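Long-range contact in ribulose bisphosphate carboxylase (Hyperthermus butylicus DSM 5456, PDB 6HUN), which probably catalyses the carboxylation of ribulose 1,5-bisphosphate to two molecules of 3-phosphoglycerate, as part of an archaeal AMP degradation pathway: residues A[215-227]-A[253-265]. Residues are numbered along the deposited sequence; the frame is centred on the assembly and turned at random.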
ATOM      1  N   ARG A 215       1.050 -22.913  12.662  1.00 49.71           N
ATOM      2  CA  ARG A 215       0.877 -21.691  13.418  1.00 48.30           C
ATOM      3  C   ARG A 215       2.206 -21.094  13.822  1.00 49.16           C
ATOM      4  O   ARG A 215       3.212 -21.805  14.026  1.00 56.09           O
ATOM      5  CB  ARG A 215       0.039 -21.957  14.653  1.00 50.84           C
ATOM      6  CG  ARG A 215      -1.168 -22.686  14.269  1.00 59.08           C
ATOM      7  CD  ARG A 215      -2.238 -21.732  13.812  1.00 61.20           C
ATOM      8  NE  ARG A 215      -3.487 -22.458  13.655  1.00 70.95           N
ATOM      9  CZ  ARG A 215      -4.132 -23.073  14.650  1.00 75.48           C
ATOM     10  NH1 ARG A 215      -5.261 -23.726  14.405  1.00 78.26           N
ATOM     11  NH2 ARG A 215      -3.662 -23.032  15.893  1.00 77.41           N
ATOM     12  N   PHE A 216       2.166 -19.775  14.023  1.00 44.35           N
ATOM     13  CA  PHE A 216       3.384 -19.008  14.224  1.00 43.71           C
ATOM     14  C   PHE A 216       4.164 -19.536  15.417  1.00 47.21           C
ATOM     15  O   PHE A 216       5.367 -19.823  15.307  1.00 45.85           O
ATOM     16  CB  PHE A 216       3.072 -17.526  14.411  1.00 41.36           C
ATOM     17  CG  PHE A 216       4.322 -16.672  14.525  1.00 40.39           C
ATOM     18  CD1 PHE A 216       4.941 -16.182  13.391  1.00 36.56           C
ATOM     19  CD2 PHE A 216       4.897 -16.414  15.766  1.00 41.57           C
ATOM     20  CE1 PHE A 216       6.112 -15.400  13.465  1.00 36.91           C
ATOM     21  CE2 PHE A 216       6.067 -15.645  15.854  1.00 41.17           C
ATOM     22  CZ  PHE A 216       6.665 -15.146  14.713  1.00 40.84           C
ATOM     23  N   GLU A 217       3.479 -19.719  16.557  1.00 48.91           N
ATOM     24  CA  GLU A 217       4.194 -20.085  17.777  1.00 49.51           C
ATOM     25  C   GLU A 217       4.798 -21.475  17.662  1.00 51.96           C
ATOM     26  O   GLU A 217       5.956 -21.692  18.039  1.00 58.88           O
ATOM     27  CB  GLU A 217       3.271 -19.988  18.993  1.00 57.32           C
ATOM     28  CG  GLU A 217       3.892 -20.684  20.219  1.00 65.42           C
ATOM     29  CD  GLU A 217       3.668 -19.977  21.547  1.00 68.53           C
ATOM     30  OE1 GLU A 217       2.686 -19.212  21.666  1.00 64.00           O
ATOM     31  OE2 GLU A 217       4.460 -20.229  22.490  1.00 72.39           O
ATOM     32  N   ALA A 218       4.027 -22.439  17.158  1.00 55.38           N
ATOM     33  CA  ALA A 218       4.545 -23.795  17.060  1.00 59.83           C
ATOM     34  C   ALA A 218       5.680 -23.866  16.043  1.00 54.43           C
ATOM     35  O   ALA A 218       6.639 -24.604  16.246  1.00 56.24           O
ATOM     36  CB  ALA A 218       3.412 -24.768  16.717  1.00 58.70           C
ATOM     37  N   ARG A 219       5.607 -23.077  14.978  1.00 52.67           N
ATOM     38  CA  ARG A 219       6.687 -23.005  13.985  1.00 50.41           C
ATOM     39  C   ARG A 219       7.956 -22.375  14.568  1.00 48.99           C
ATOM     40  O   ARG A 219       9.067 -22.936  14.433  1.00 52.10           O
ATOM     41  CB  ARG A 219       6.205 -22.198  12.772  1.00 53.29           C
ATOM     42  CG  ARG A 219       7.295 -21.869  11.794  1.00 47.21           C
ATOM     43  CD  ARG A 219       6.666 -21.360  10.495  1.00 41.27           C
ATOM     44  NE  ARG A 219       6.609 -19.909  10.395  1.00 45.54           N
ATOM     45  CZ  ARG A 219       5.481 -19.213  10.409  1.00 44.66           C
ATOM     46  NH1 ARG A 219       4.319 -19.846  10.549  1.00 44.38           N
ATOM     47  NH2 ARG A 219       5.525 -17.896  10.295  1.00 41.81           N
ATOM     48  N   LEU A 220       7.793 -21.265  15.292  1.00 46.95           N
ATOM     49  CA  LEU A 220       8.911 -20.570  15.927  1.00 48.31           C
ATOM     50  C   LEU A 220       9.641 -21.461  16.941  1.00 49.83           C
ATOM     51  O   LEU A 220      10.872 -21.485  16.976  1.00 49.99           O
ATOM     52  CB  LEU A 220       8.390 -19.306  16.610  1.00 45.11           C
ATOM     53  CG  LEU A 220       9.354 -18.458  17.427  1.00 47.00           C
ATOM     54  CD1 LEU A 220      10.471 -18.014  16.492  1.00 44.93           C
ATOM     55  CD2 LEU A 220       8.647 -17.271  18.158  1.00 44.23           C
ATOM     56  N   LYS A 221       8.907 -22.171  17.791  1.00 52.78           N
ATOM     57  CA  LYS A 221       9.557 -23.123  18.700  1.00 56.42           C
ATOM     58  C   LYS A 221      10.426 -24.124  17.939  1.00 57.35           C
ATOM     59  O   LYS A 221      11.567 -24.406  18.333  1.00 59.57           O
ATOM     60  CB  LYS A 221       8.502 -23.877  19.499  1.00 61.57           C
ATOM     61  CG  LYS A 221       7.576 -23.012  20.345  1.00 66.58           C
ATOM     62  CD  LYS A 221       6.548 -23.864  21.108  1.00 71.37           C
ATOM     63  CE  LYS A 221       7.186 -24.622  22.272  1.00 75.34           C
ATOM     64  NZ  LYS A 221       7.990 -25.822  21.857  1.00 81.39           N
ATOM     65  N   GLU A 222       9.882 -24.727  16.878  1.00 57.02           N
ATOM     66  CA  GLU A 222      10.634 -25.741  16.146  1.00 58.35           C
ATOM     67  C   GLU A 222      11.867 -25.163  15.456  1.00 55.94           C
ATOM     68  O   GLU A 222      12.892 -25.851  15.342  1.00 57.61           O
ATOM     69  CB  GLU A 222       9.747 -26.440  15.125  1.00 59.09           C
ATOM     70  CG  GLU A 222       8.711 -27.357  15.711  1.00 62.72           C
ATOM     71  CD  GLU A 222       9.342 -28.457  16.511  1.00 73.10           C
ATOM     72  OE1 GLU A 222      10.158 -29.234  15.935  1.00 75.22           O
ATOM     73  OE2 GLU A 222       9.043 -28.529  17.726  1.00 79.20           O
ATOM     74  N   VAL A 223      11.793 -23.918  14.978  1.00 52.30           N
ATOM     75  CA  VAL A 223      12.966 -23.321  14.342  1.00 50.25           C
ATOM     76  C   VAL A 223      13.992 -22.870  15.378  1.00 51.01           C
ATOM     77  O   VAL A 223      15.201 -23.010  15.154  1.00 54.07           O
ATOM     78  CB  VAL A 223      12.553 -22.160  13.410  1.00 54.31           C
ATOM     79  CG1 VAL A 223      13.806 -21.469  12.798  1.00 44.55           C
ATOM     80  CG2 VAL A 223      11.633 -22.693  12.340  1.00 49.33           C
ATOM     81  N   MET A 224      13.555 -22.388  16.539  1.00 51.64           N
ATOM     82  CA  MET A 224      14.501 -21.875  17.528  1.00 52.51           C
ATOM     83  C   MET A 224      15.269 -22.999  18.204  1.00 56.27           C
ATOM     84  O   MET A 224      16.414 -22.790  18.621  1.00 57.06           O
ATOM     85  CB  MET A 224      13.786 -21.036  18.580  1.00 52.45           C
ATOM     86  CG  MET A 224      13.229 -19.731  18.039  1.00 48.89           C
ATOM     87  SD  MET A 224      14.409 -18.791  17.014  1.00 45.92           S
ATOM     88  CE  MET A 224      15.740 -18.489  18.241  1.00 48.14           C
ATOM     89  N   LYS A 225      14.650 -24.178  18.300  1.00 58.79           N
ATOM     90  CA  LYS A 225      15.366 -25.389  18.718  1.00 62.56           C
ATOM     91  C   LYS A 225      16.383 -25.801  17.655  1.00 62.11           C
ATOM     92  O   LYS A 225      17.502 -26.224  17.987  1.00 64.20           O
ATOM     93  CB  LYS A 225      14.349 -26.505  18.990  1.00 65.45           C
ATOM     94  CG  LYS A 225      14.849 -27.785  19.632  1.00 70.02           C
ATOM     95  CD  LYS A 225      13.744 -28.855  19.637  1.00 72.68           C
ATOM     96  CE  LYS A 225      12.329 -28.229  19.567  1.00 71.01           C
ATOM     97  NZ  LYS A 225      11.271 -29.244  19.908  1.00 75.49           N
ATOM     98  N   ALA A 226      16.029 -25.665  16.370  1.00 59.58           N
ATOM     99  CA  ALA A 226      16.976 -25.964  15.293  1.00 59.12           C
ATOM    100  C   ALA A 226      18.157 -25.005  15.301  1.00 57.48           C
ATOM    101  O   ALA A 226      19.294 -25.427  15.056  1.00 58.81           O
ATOM    102  CB  ALA A 226      16.309 -25.922  13.919  1.00 57.36           C
ATOM    103  N   ILE A 227      17.910 -23.724  15.587  1.00 54.90           N
ATOM    104  CA  ILE A 227      18.986 -22.733  15.668  1.00 53.61           C
ATOM    105  C   ILE A 227      19.944 -23.080  16.807  1.00 56.76           C
ATOM    106  O   ILE A 227      21.173 -23.045  16.636  1.00 57.38           O
ATOM    107  CB  ILE A 227      18.384 -21.324  15.832  1.00 50.69           C
ATOM    108  CG1 ILE A 227      17.978 -20.787  14.448  1.00 47.41           C
ATOM    109  CG2 ILE A 227      19.309 -20.336  16.500  1.00 50.57           C
ATOM    110  CD1 ILE A 227      17.322 -19.380  14.499  1.00 44.56           C
ATOM    111  N   LYS A 253       1.821  -9.576  19.326  1.00 40.99           N
ATOM    112  CA  LYS A 253       2.091 -10.804  20.085  1.00 42.10           C
ATOM    113  C   LYS A 253       3.243 -11.587  19.475  1.00 39.88           C
ATOM    114  O   LYS A 253       4.035 -12.226  20.193  1.00 41.81           O
ATOM    115  CB  LYS A 253       0.843 -11.681  20.123  1.00 42.25           C
ATOM    116  CG  LYS A 253      -0.310 -11.037  20.892  1.00 49.57           C
ATOM    117  CD  LYS A 253      -1.720 -11.397  20.303  1.00 54.59           C
ATOM    118  CE  LYS A 253      -2.372 -12.501  21.126  1.00 63.17           C
ATOM    119  NZ  LYS A 253      -3.805 -12.735  20.759  1.00 64.45           N
ATOM    120  N   ARG A 254       3.309 -11.613  18.140  1.00 38.28           N
ATOM    121  CA  ARG A 254       4.330 -12.415  17.475  1.00 36.75           C
ATOM    122  C   ARG A 254       5.699 -11.784  17.635  1.00 36.08           C
ATOM    123  O   ARG A 254       6.698 -12.514  17.775  1.00 37.06           O
ATOM    124  CB  ARG A 254       3.975 -12.628  15.988  1.00 37.14           C
ATOM    125  CG  ARG A 254       2.706 -13.480  15.823  1.00 41.11           C
ATOM    126  CD  ARG A 254       2.069 -13.517  14.401  1.00 34.77           C
ATOM    127  NE  ARG A 254       0.691 -14.003  14.550  1.00 40.64           N
ATOM    128  CZ  ARG A 254      -0.161 -14.221  13.538  1.00 39.77           C
ATOM    129  NH1 ARG A 254       0.218 -14.058  12.289  1.00 33.90           N
ATOM    130  NH2 ARG A 254      -1.411 -14.612  13.786  1.00 38.54           N
ATOM    131  N   ILE A 255       5.774 -10.451  17.658  1.00 34.78           N
ATOM    132  CA  ILE A 255       7.058  -9.803  17.876  1.00 35.11           C
ATOM    133  C   ILE A 255       7.557 -10.089  19.287  1.00 37.49           C
ATOM    134  O   ILE A 255       8.763 -10.330  19.510  1.00 39.41           O
ATOM    135  CB  ILE A 255       6.965  -8.291  17.621  1.00 33.16           C
ATOM    136  CG1 ILE A 255       6.767  -8.026  16.111  1.00 30.11           C
ATOM    137  CG2 ILE A 255       8.235  -7.608  18.136  1.00 33.58           C
ATOM    138  CD1 ILE A 255       6.489  -6.534  15.725  1.00 29.11           C
ATOM    139  N   LYS A 256       6.638 -10.117  20.259  1.00 39.47           N
ATOM    140  CA  LYS A 256       7.071 -10.447  21.625  1.00 42.65           C
ATOM    141  C   LYS A 256       7.479 -11.912  21.731  1.00 44.27           C
ATOM    142  O   LYS A 256       8.488 -12.231  22.380  1.00 46.07           O
ATOM    143  CB  LYS A 256       5.959 -10.113  22.628  1.00 44.66           C
ATOM    144  CG  LYS A 256       6.374 -10.319  24.133  1.00 48.36           C
ATOM    145  CD  LYS A 256       5.277  -9.768  25.022  1.00 51.94           C
ATOM    146  CE  LYS A 256       5.474 -10.257  26.489  1.00 58.77           C
ATOM    147  NZ  LYS A 256       6.829  -9.895  26.951  1.00 63.00           N
ATOM    148  N   LEU A 257       6.769 -12.825  21.055  1.00 43.84           N
ATOM    149  CA  LEU A 257       7.183 -14.231  21.105  1.00 45.62           C
ATOM    150  C   LEU A 257       8.570 -14.419  20.494  1.00 44.58           C
ATOM    151  O   LEU A 257       9.387 -15.188  21.015  1.00 48.35           O
ATOM    152  CB  LEU A 257       6.176 -15.113  20.380  1.00 45.42           C
ATOM    153  CG  LEU A 257       4.834 -15.510  20.991  1.00 49.58           C
ATOM    154  CD1 LEU A 257       4.044 -16.138  19.859  1.00 46.42           C
ATOM    155  CD2 LEU A 257       5.036 -16.510  22.173  1.00 54.74           C
ATOM    156  N   VAL A 258       8.839 -13.750  19.366  1.00 41.51           N
ATOM    157  CA  VAL A 258      10.187 -13.778  18.777  1.00 40.58           C
ATOM    158  C   VAL A 258      11.221 -13.301  19.793  1.00 42.21           C
ATOM    159  O   VAL A 258      12.278 -13.925  19.992  1.00 43.63           O
ATOM    160  CB  VAL A 258      10.214 -12.907  17.499  1.00 37.24           C
ATOM    161  CG1 VAL A 258      11.726 -12.657  17.118  1.00 36.70           C
ATOM    162  CG2 VAL A 258       9.465 -13.608  16.411  1.00 36.08           C
ATOM    163  N   ALA A 259      10.961 -12.154  20.408  1.00 42.16           N
ATOM    164  CA  ALA A 259      11.875 -11.613  21.410  1.00 44.02           C
ATOM    165  C   ALA A 259      12.039 -12.575  22.600  1.00 47.61           C
ATOM    166  O   ALA A 259      13.162 -12.844  23.041  1.00 49.29           O
ATOM    167  CB  ALA A 259      11.350 -10.251  21.890  1.00 43.74           C
ATOM    168  N   ASP A 260      10.925 -13.109  23.130  1.00 49.07           N
ATOM    169  CA  ASP A 260      11.017 -14.002  24.297  1.00 52.83           C
ATOM    170  C   ASP A 260      11.797 -15.272  24.005  1.00 53.89           C
ATOM    171  O   ASP A 260      12.347 -15.873  24.941  1.00 57.07           O
ATOM    172  CB  ASP A 260       9.619 -14.373  24.785  1.00 55.79           C
ATOM    173  CG  ASP A 260       8.911 -13.192  25.394  1.00 56.37           C
ATOM    174  OD1 ASP A 260       9.644 -12.218  25.700  1.00 59.58           O
ATOM    175  OD2 ASP A 260       7.669 -13.220  25.575  1.00 58.59           O
ATOM    176  N   TYR A 261      11.828 -15.725  22.743  1.00 51.59           N
ATOM    177  CA  TYR A 261      12.622 -16.899  22.385  1.00 53.51           C
ATOM    178  C   TYR A 261      14.062 -16.562  22.057  1.00 51.97           C
ATOM    179  O   TYR A 261      14.806 -17.458  21.644  1.00 52.70           O
ATOM    180  CB  TYR A 261      12.000 -17.668  21.212  1.00 51.17           C
ATOM    181  CG  TYR A 261      10.867 -18.600  21.598  1.00 55.48           C
ATOM    182  CD1 TYR A 261      11.108 -19.854  22.127  1.00 66.23           C
ATOM    183  CD2 TYR A 261       9.566 -18.216  21.447  1.00 52.22           C
ATOM    184  CE1 TYR A 261      10.066 -20.684  22.473  1.00 63.71           C
ATOM    185  CE2 TYR A 261       8.539 -19.029  21.777  1.00 57.56           C
ATOM    186  CZ  TYR A 261       8.789 -20.260  22.291  1.00 64.85           C
ATOM    187  OH  TYR A 261       7.727 -21.055  22.629  1.00 70.99           O
ATOM    188  N   GLY A 262      14.515 -15.346  22.335  1.00 51.14           N
ATOM    189  CA  GLY A 262      15.916 -15.062  22.109  1.00 51.02           C
ATOM    190  C   GLY A 262      16.307 -14.893  20.648  1.00 47.98           C
ATOM    191  O   GLY A 262      17.496 -14.854  20.362  1.00 48.13           O
ATOM    192  N   ASN A 263      15.338 -14.799  19.714  1.00 45.45           N
ATOM    193  CA  ASN A 263      15.658 -14.496  18.318  1.00 42.64           C
ATOM    194  C   ASN A 263      15.753 -12.982  18.148  1.00 42.45           C
ATOM    195  O   ASN A 263      15.089 -12.221  18.865  1.00 40.91           O
ATOM    196  CB  ASN A 263      14.593 -15.073  17.371  1.00 41.11           C
ATOM    197  CG  ASN A 263      14.993 -14.985  15.897  1.00 44.19           C
ATOM    198  OD1 ASN A 263      15.981 -15.587  15.494  1.00 43.49           O
ATOM    199  ND2 ASN A 263      14.204 -14.246  15.079  1.00 36.19           N
ATOM    200  N   LYS A 264      16.587 -12.540  17.195  1.00 39.14           N
ATOM    201  CA  LYS A 264      16.951 -11.137  17.093  1.00 37.98           C
ATOM    202  C   LYS A 264      16.357 -10.467  15.856  1.00 34.97           C
ATOM    203  O   LYS A 264      16.617  -9.276  15.634  1.00 33.98           O
ATOM    204  CB  LYS A 264      18.450 -10.961  17.072  1.00 38.99           C
ATOM    205  CG  LYS A 264      19.111 -11.449  18.413  1.00 42.33           C
ATOM    206  CD  LYS A 264      18.618 -10.538  19.530  1.00 46.03           C
ATOM    207  CE  LYS A 264      19.547  -9.319  19.681  1.00 46.79           C
ATOM    208  NZ  LYS A 264      19.104  -8.369  20.756  1.00 47.71           N
ATOM    209  N   PHE A 265      15.544 -11.182  15.104  1.00 33.81           N
ATOM    210  CA  PHE A 265      15.043 -10.670  13.826  1.00 31.19           C
ATOM    211  C   PHE A 265      13.535 -10.894  13.711  1.00 30.38           C
ATOM    212  O   PHE A 265      13.010 -11.943  14.130  1.00 32.67           O
ATOM    213  CB  PHE A 265      15.698 -11.365  12.645  1.00 31.33           C
ATOM    214  CG  PHE A 265      17.181 -11.210  12.589  1.00 35.20           C
ATOM    215  CD1 PHE A 265      17.735 -10.218  11.766  1.00 31.15           C
ATOM    216  CD2 PHE A 265      18.018 -12.059  13.321  1.00 35.55           C
ATOM    217  CE1 PHE A 265      19.079 -10.038  11.677  1.00 32.90           C
ATOM    218  CE2 PHE A 265      19.427 -11.909  13.209  1.00 36.38           C
ATOM    219  CZ  PHE A 265      19.928 -10.871  12.375  1.00 33.28           C
TER
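Phe216 and Met224 touch residues 253-265 from a helix, 216-227, that runs nearly parallel to helix 253-260, their axes 10.7 Å apart at an angle of 19°. Phe216 lays one ring face on the aliphatic chain of Arg254; its CG is turned away from the backbone N (chi1 -176°), which swings the ring toward helix 253-260. Arg254 CB makes a CH-pi contact, 3.9 Å from the Phe216 ring centroid. Val258 CG2 meets the ring edge at CZ of Phe216, 3.6 Å away. Arg254 NH2 makes salt bridges with Glu250 and with Glu111 of the second subunit. A serine in place of Phe216 would probably leave the Arg254 chain without its apolar support and open a gap beside Val258. Leu220 CD2 reaches Tyr261 CD2 at 3.5 Å and also touches Leu257. The Tyr261 hydroxyl gives a weak hydrogen bond to Glu217, OH to OE2 3.4 Å, with ring and carboxylate almost perpendicular. Met224 bends its chain at chi2 and chi3, which places SD and CE against Asn263 CB, both at 3.7 Å. Asn263 ND2 hydrogen-bonds to Tyr240 O. Gly262, at positive phi, is C-prime of the Schellman motif ending helix 248-260. Helices 216-234 and 248-260 are consecutive outer helices of the beta/alpha (TIM) barrel, with strand 239-243 between them in sequence.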